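Local coordinates for PvdO (PDB 5HHA), which binds calcium, belongs to the formylglycine-generating enzyme (sulfatase-modifying factor) family and probably takes part in chromophore maturation in the periplasm, at residues A78-Q83 with G279-R284; Y149-E154 with W220-W225. All coordinates share one frame; numbering follows the deposited sequence.

Contact 1: residues A78-Q83 with G279-R284; sequences AISRYQ and GFRVAR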
loop_
_atom_site.group_PDB
_atom_site.type_symbol
_atom_site.label_atom_id
_atom_site.label_comp_id
_atom_site.label_asym_id
_atom_site.label_seq_id
_atom_site.Cartn_x
_atom_site.Cartn_y
_atom_site.Cartn_z
ATOM N N ALA A 78 -5.364 7.294 -10.868
ATOM C CA ALA A 78 -6.167 6.788 -9.758
ATOM C C ALA A 78 -5.429 5.684 -9.006
ATOM O O ALA A 78 -4.684 4.909 -9.598
ATOM C CB ALA A 78 -7.493 6.268 -10.287
ATOM N N ILE A 79 -5.696 5.609 -7.710
ATOM C CA ILE A 79 -5.278 4.460 -6.901
ATOM C C ILE A 79 -6.470 3.974 -6.127
ATOM O O ILE A 79 -7.426 4.703 -5.930
ATOM C CB ILE A 79 -4.081 4.786 -5.946
ATOM C CG1 ILE A 79 -4.505 5.752 -4.845
ATOM C CG2 ILE A 79 -2.877 5.284 -6.702
ATOM C CD1 ILE A 79 -3.459 5.830 -3.711
ATOM N N SER A 80 -6.406 2.741 -5.656
ATOM C CA SER A 80 -7.478 2.248 -4.806
ATOM C C SER A 80 -7.427 2.994 -3.471
ATOM O O SER A 80 -6.357 3.124 -2.850
ATOM C CB SER A 80 -7.418 0.734 -4.688
ATOM O OG SER A 80 -6.187 0.256 -4.183
ATOM N N ARG A 81 -8.557 3.570 -3.074
ATOM C CA ARG A 81 -8.551 4.377 -1.858
ATOM C C ARG A 81 -8.317 3.535 -0.616
ATOM O O ARG A 81 -7.870 4.046 0.431
ATOM C CB ARG A 81 -9.809 5.250 -1.735
ATOM C CG ARG A 81 -11.128 4.540 -1.558
ATOM C CD ARG A 81 -12.182 5.600 -1.299
ATOM N NE ARG A 81 -13.517 5.064 -1.072
ATOM C CZ ARG A 81 -14.524 5.799 -0.611
ATOM N NH1 ARG A 81 -14.345 7.095 -0.367
ATOM N NH2 ARG A 81 -15.718 5.241 -0.416
ATOM N N TYR A 82 -8.650 2.256 -0.732
ATOM C CA TYR A 82 -8.342 1.249 0.274
ATOM C C TYR A 82 -7.335 0.258 -0.303
ATOM O O TYR A 82 -7.170 0.166 -1.525
ATOM C CB TYR A 82 -9.590 0.445 0.629
ATOM C CG TYR A 82 -10.780 1.271 1.034
ATOM C CD1 TYR A 82 -10.719 2.093 2.142
ATOM C CD2 TYR A 82 -11.983 1.223 0.326
ATOM C CE1 TYR A 82 -11.809 2.831 2.546
ATOM C CE2 TYR A 82 -13.082 1.968 0.727
ATOM C CZ TYR A 82 -12.962 2.777 1.822
ATOM O OH TYR A 82 -14.054 3.516 2.221
ATOM N N GLN A 83 -6.677 -0.489 0.562
ATOM C CA GLN A 83 -6.077 -1.733 0.163
ATOM C C GLN A 83 -7.163 -2.614 -0.478
ATOM O O GLN A 83 -8.342 -2.556 -0.095
ATOM C CB GLN A 83 -5.459 -2.400 1.390
ATOM C CG GLN A 83 -4.186 -1.686 1.873
ATOM C CD GLN A 83 -4.161 -1.300 3.347
ATOM O OE1 GLN A 83 -5.062 -1.599 4.134
ATOM N NE2 GLN A 83 -3.063 -0.635 3.731
ATOM N N GLY A 279 -0.455 -6.843 1.802
ATOM C CA GLY A 279 -1.546 -6.751 0.841
ATOM C C GLY A 279 -1.104 -5.856 -0.318
ATOM O O GLY A 279 0.071 -5.864 -0.699
ATOM N N PHE A 280 -2.034 -5.071 -0.872
ATOM C CA PHE A 280 -1.696 -4.285 -2.058
ATOM C C PHE A 280 -2.788 -3.333 -2.417
ATOM O O PHE A 280 -3.950 -3.543 -2.064
ATOM C CB PHE A 280 -1.392 -5.173 -3.264
ATOM C CG PHE A 280 -2.575 -5.988 -3.748
ATOM C CD1 PHE A 280 -2.957 -7.161 -3.101
ATOM C CD2 PHE A 280 -3.277 -5.615 -4.891
ATOM C CE1 PHE A 280 -4.002 -7.924 -3.574
ATOM C CE2 PHE A 280 -4.335 -6.374 -5.363
ATOM C CZ PHE A 280 -4.686 -7.534 -4.713
ATOM N N ARG A 281 -2.409 -2.269 -3.113
ATOM C CA ARG A 281 -3.345 -1.424 -3.838
ATOM C C ARG A 281 -3.126 -1.666 -5.337
ATOM O O ARG A 281 -2.137 -2.256 -5.757
ATOM C CB ARG A 281 -3.114 0.052 -3.510
ATOM C CG ARG A 281 -3.391 0.400 -2.088
ATOM C CD ARG A 281 -3.116 1.869 -1.789
ATOM N NE ARG A 281 -3.022 2.022 -0.362
ATOM C CZ ARG A 281 -4.008 2.401 0.447
ATOM N NH1 ARG A 281 -5.163 2.865 -0.019
ATOM N NH2 ARG A 281 -3.820 2.350 1.756
ATOM N N VAL A 282 -4.075 -1.167 -6.136
ATOM C CA VAL A 282 -3.889 -1.071 -7.563
ATOM C C VAL A 282 -4.044 0.376 -7.990
ATOM O O VAL A 282 -4.693 1.196 -7.333
ATOM C CB VAL A 282 -4.882 -1.974 -8.361
ATOM C CG1 VAL A 282 -4.605 -3.449 -8.125
ATOM C CG2 VAL A 282 -6.345 -1.655 -8.045
ATOM N N ALA A 283 -3.455 0.651 -9.148
ATOM C CA ALA A 283 -3.547 1.961 -9.784
ATOM C C ALA A 283 -4.210 1.803 -11.143
ATOM O O ALA A 283 -4.162 0.724 -11.729
ATOM C CB ALA A 283 -2.165 2.580 -9.943
ATOM N N ARG A 284 -4.748 2.908 -11.647
ATOM C CA ARG A 284 -5.473 2.904 -12.913
ATOM C C ARG A 284 -5.160 4.190 -13.659
ATOM O O ARG A 284 -5.286 5.278 -13.098
ATOM C CB ARG A 284 -6.972 2.755 -12.633
ATOM C CG ARG A 284 -7.925 3.516 -13.545
ATOM C CD ARG A 284 -8.711 2.587 -14.417
ATOM N NE ARG A 284 -10.147 2.902 -14.530
ATOM C CZ ARG A 284 -10.655 3.927 -15.217
ATOM N NH1 ARG A 284 -9.866 4.805 -15.805
ATOM N NH2 ARG A 284 -11.959 4.078 -15.282
#
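The guanidinium of R281 reaches across from the C-terminal strand to the backbone of S80 and R81, where strand 77-80 gives way to a loop. This is an antiparallel pairing inside the mixed sheet of the FGE-sulfatase fold, regular at one end and taken over by side chains at the other. In the regular part A78 and R284 form a hydrogen-bonded pair, with A78 N to R284 O at 3.0 Å and R284 N to A78 O at 2.9 Å, and their CB atoms share one face of the sheet. I79 and A283 follow as the non-hydrogen-bonded pair on the other face, where I79 CG2 lies 4.3 Å from A283 CB.

Beyond them S80 N still donates to V282 O, but the return bond ends on a side chain, V282 N donating to S80 OG at 3.2 Å. With chi1 at 58°, S80 OG sits between the backbone N and the carbonyl carbon, and from there it also donates to Y82 O at 2.8 Å, so the hydroxyl ties the opposite strand to the turn that follows its own.

R281 starts beside this hydroxyl, its CB 3.2 Å from S80 OG, and runs extended from CG to NE. S80 O lies in the guanidinium plane and takes a bond from NH1, while Q83 N sits over one face, offset toward the rim. The Q83 amide is turned 50° from the guanidinium. Q83 NE2 is hydrogen-bonded to E219 OE2, with which R281 NE forms a salt bridge, so that E219 links the two side chains; Y211 O receives R281 NH2. The buried guanidinium thus has S80 O and Y211 O as carbonyl acceptors and E219 as its charged partner. A weaker, more bent bond runs from R281 NH1 to R81 O at 3.0 Å, with an angle of 135° at the hydrogen.

Contact 2: residues Y149-E154 with W220-W225; sequences YRMLSE and WVADCW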
loop_
_atom_site.group_PDB
_atom_site.type_symbol
_atom_site.label_atom_id
_atom_site.label_comp_id
_atom_site.label_asym_id
_atom_site.label_seq_id
_atom_site.Cartn_x
_atom_site.Cartn_y
_atom_site.Cartn_z
ATOM N N TYR A 149 -5.189 -1.228 -15.428
ATOM C CA TYR A 149 -4.830 -1.397 -14.021
ATOM C C TYR A 149 -3.422 -1.964 -13.904
ATOM O O TYR A 149 -2.933 -2.683 -14.765
ATOM C CB TYR A 149 -5.819 -2.319 -13.301
ATOM C CG TYR A 149 -7.114 -1.652 -12.936
ATOM C CD1 TYR A 149 -8.191 -1.625 -13.832
ATOM C CD2 TYR A 149 -7.295 -1.046 -11.698
ATOM C CE1 TYR A 149 -9.370 -1.004 -13.505
ATOM C CE2 TYR A 149 -8.487 -0.427 -11.360
ATOM C CZ TYR A 149 -9.524 -0.413 -12.265
ATOM O OH TYR A 149 -10.678 0.215 -11.893
ATOM N N ARG A 150 -2.745 -1.635 -12.802
ATOM C CA ARG A 150 -1.364 -2.021 -12.598
ATOM C C ARG A 150 -0.996 -1.842 -11.124
ATOM O O ARG A 150 -1.748 -1.253 -10.374
ATOM C CB ARG A 150 -0.437 -1.159 -13.464
ATOM C CG ARG A 150 -0.597 0.303 -13.195
ATOM C CD ARG A 150 0.514 1.114 -13.845
ATOM N NE ARG A 150 0.249 2.549 -13.792
ATOM C CZ ARG A 150 0.485 3.330 -12.744
ATOM N NH1 ARG A 150 1.036 2.843 -11.643
ATOM N NH2 ARG A 150 0.218 4.624 -12.808
ATOM N N MET A 151 0.195 -2.301 -10.754
ATOM C CA MET A 151 0.761 -1.965 -9.442
ATOM C C MET A 151 1.040 -0.474 -9.330
ATOM O O MET A 151 1.365 0.175 -10.342
ATOM C CB MET A 151 2.085 -2.697 -9.246
ATOM C CG MET A 151 1.947 -4.206 -9.226
ATOM S SD MET A 151 3.514 -5.033 -8.869
ATOM C CE MET A 151 3.421 -4.951 -7.134
ATOM N N LEU A 152 1.025 0.047 -8.101
ATOM C CA LEU A 152 1.596 1.355 -7.814
ATOM C C LEU A 152 3.113 1.292 -7.892
ATOM O O LEU A 152 3.731 0.281 -7.595
ATOM C CB LEU A 152 1.236 1.777 -6.387
ATOM C CG LEU A 152 -0.132 2.401 -6.217
ATOM C CD1 LEU A 152 -1.227 1.404 -6.460
ATOM C CD2 LEU A 152 -0.235 2.971 -4.835
ATOM N N SER A 153 3.722 2.415 -8.266
ATOM C CA SER A 153 5.132 2.614 -8.036
ATOM C C SER A 153 5.349 3.090 -6.595
ATOM O O SER A 153 4.437 3.593 -5.936
ATOM C CB SER A 153 5.741 3.615 -9.016
ATOM O OG SER A 153 5.304 4.918 -8.689
ATOM N N GLU A 154 6.578 2.952 -6.127
ATOM C CA GLU A 154 6.920 3.393 -4.774
ATOM C C GLU A 154 6.649 4.882 -4.620
ATOM O O GLU A 154 6.141 5.343 -3.597
ATOM C CB GLU A 154 8.373 3.067 -4.449
ATOM C CG GLU A 154 8.695 3.283 -2.975
ATOM C CD GLU A 154 10.104 2.962 -2.535
ATOM O OE1 GLU A 154 10.970 2.681 -3.382
ATOM O OE2 GLU A 154 10.306 2.950 -1.295
ATOM N N TRP A 220 2.581 -4.367 -1.570
ATOM C CA TRP A 220 3.471 -4.469 -2.703
ATOM C C TRP A 220 3.431 -3.194 -3.551
ATOM O O TRP A 220 2.361 -2.620 -3.767
ATOM C CB TRP A 220 3.047 -5.619 -3.617
ATOM C CG TRP A 220 3.172 -6.969 -3.017
ATOM C CD1 TRP A 220 2.144 -7.759 -2.609
ATOM C CD2 TRP A 220 4.382 -7.709 -2.757
ATOM N NE1 TRP A 220 2.636 -8.948 -2.126
ATOM C CE2 TRP A 220 3.999 -8.937 -2.192
ATOM C CE3 TRP A 220 5.745 -7.446 -2.927
ATOM C CZ2 TRP A 220 4.917 -9.911 -1.829
ATOM C CZ3 TRP A 220 6.656 -8.417 -2.561
ATOM C CH2 TRP A 220 6.236 -9.632 -2.005
ATOM N N VAL A 221 4.605 -2.789 -4.037
ATOM C CA VAL A 221 4.716 -1.823 -5.134
ATOM C C VAL A 221 5.647 -2.443 -6.179
ATOM O O VAL A 221 6.292 -3.447 -5.933
ATOM C CB VAL A 221 5.195 -0.426 -4.677
ATOM C CG1 VAL A 221 4.224 0.160 -3.651
ATOM C CG2 VAL A 221 6.584 -0.490 -4.102
ATOM N N ALA A 222 5.743 -1.825 -7.358
ATOM C CA ALA A 222 6.400 -2.483 -8.480
ATOM C C ALA A 222 7.915 -2.494 -8.355
ATOM O O ALA A 222 8.573 -3.397 -8.867
ATOM C CB ALA A 222 6.025 -1.826 -9.803
ATOM N N ASP A 223 8.486 -1.459 -7.737
ATOM C CA ASP A 223 9.904 -1.162 -7.823
ATOM C C ASP A 223 10.784 -2.277 -7.310
ATOM O O ASP A 223 10.489 -2.920 -6.301
ATOM C CB ASP A 223 10.262 0.099 -7.011
ATOM C CG ASP A 223 9.457 1.310 -7.408
ATOM O OD1 ASP A 223 8.224 1.202 -7.531
ATOM O OD2 ASP A 223 10.077 2.391 -7.587
ATOM N N CYS A 224 11.917 -2.459 -7.977
ATOM C CA CYS A 224 12.993 -3.255 -7.420
ATOM C C CYS A 224 13.653 -2.520 -6.271
ATOM O O CYS A 224 13.603 -1.318 -6.196
ATOM C CB CYS A 224 14.025 -3.594 -8.492
ATOM S SG CYS A 224 13.277 -4.656 -9.769
ATOM N N TRP A 225 14.276 -3.273 -5.383
ATOM C CA TRP A 225 14.862 -2.697 -4.178
ATOM C C TRP A 225 16.132 -1.897 -4.461
ATOM O O TRP A 225 17.012 -2.320 -5.241
ATOM C CB TRP A 225 15.211 -3.821 -3.192
ATOM C CG TRP A 225 16.011 -3.332 -2.014
ATOM C CD1 TRP A 225 15.563 -2.562 -0.998
ATOM C CD2 TRP A 225 17.395 -3.586 -1.747
ATOM N NE1 TRP A 225 16.573 -2.305 -0.108
ATOM C CE2 TRP A 225 17.713 -2.924 -0.546
ATOM C CE3 TRP A 225 18.393 -4.304 -2.413
ATOM C CZ2 TRP A 225 18.993 -2.953 0.013
ATOM C CZ3 TRP A 225 19.673 -4.334 -1.861
ATOM C CH2 TRP A 225 19.957 -3.671 -0.654
HETATM O O HOH W 1 0.695 -2.109 -6.107
HETATM O O HOH W 2 11.996 3.212 -5.791
#
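M151 and V221 carry the packing between two segments whose directions, over 151-154 and 220-223, differ by 66°. The M151 side chain bends at its last torsion (chi3 85°), which carries M151 CE to 3.6 Å from W220 CB and against the carbonyl of V221, while SD rests on A222 CA. V221 CB packs on L152 O, and its CG2 reaches the backbone of E154.

One direct backbone bond crosses here, A222 N to L152 O at 2.9 Å. A water accepts from L152 N and lies within hydrogen-bonding distance of W220 O, which competes for its protons with acceptors elsewhere.

The crossing joins residues 151-154, which follow R150, to the corner at A222, where the chain leaves strand 218-221 for strand 223-224, and it takes in the first residue of helix 154-162. S153 is the N-cap of that helix. D223 adds a grip from the other segment: D223 OD1 accepts E154 N at 2.8 Å, met from above the carboxylate plane.

Among the charged groups, E154 OE1 and D223 OD2 stand 4.3 Å apart, and a second water donates to both. R250 and R266 form salt bridges with E154 OE2, which probably eases the proximity of the two acids.

Contact 1 and contact 2, with centres 11 Å apart, meet along strand 278-285. Strand 149-150 pairs antiparallel with it, A283 N lying 2.8 Å from R150 O, and strand 218-221 runs parallel to it, W220 N lying 3.0 Å from G279 O; both are probable hydrogen bonds. Between these attachments L152 CD1 packs 3.4 Å from V282 C. In sequence, contact 2 is nested within the loop closed by contact 1. The calcium site lies closer to the loop end of contact 1: the Q83 side chain is about 8 Å from that of N186 and about 12 Å from the ion, whereas contact 2 lies away from it.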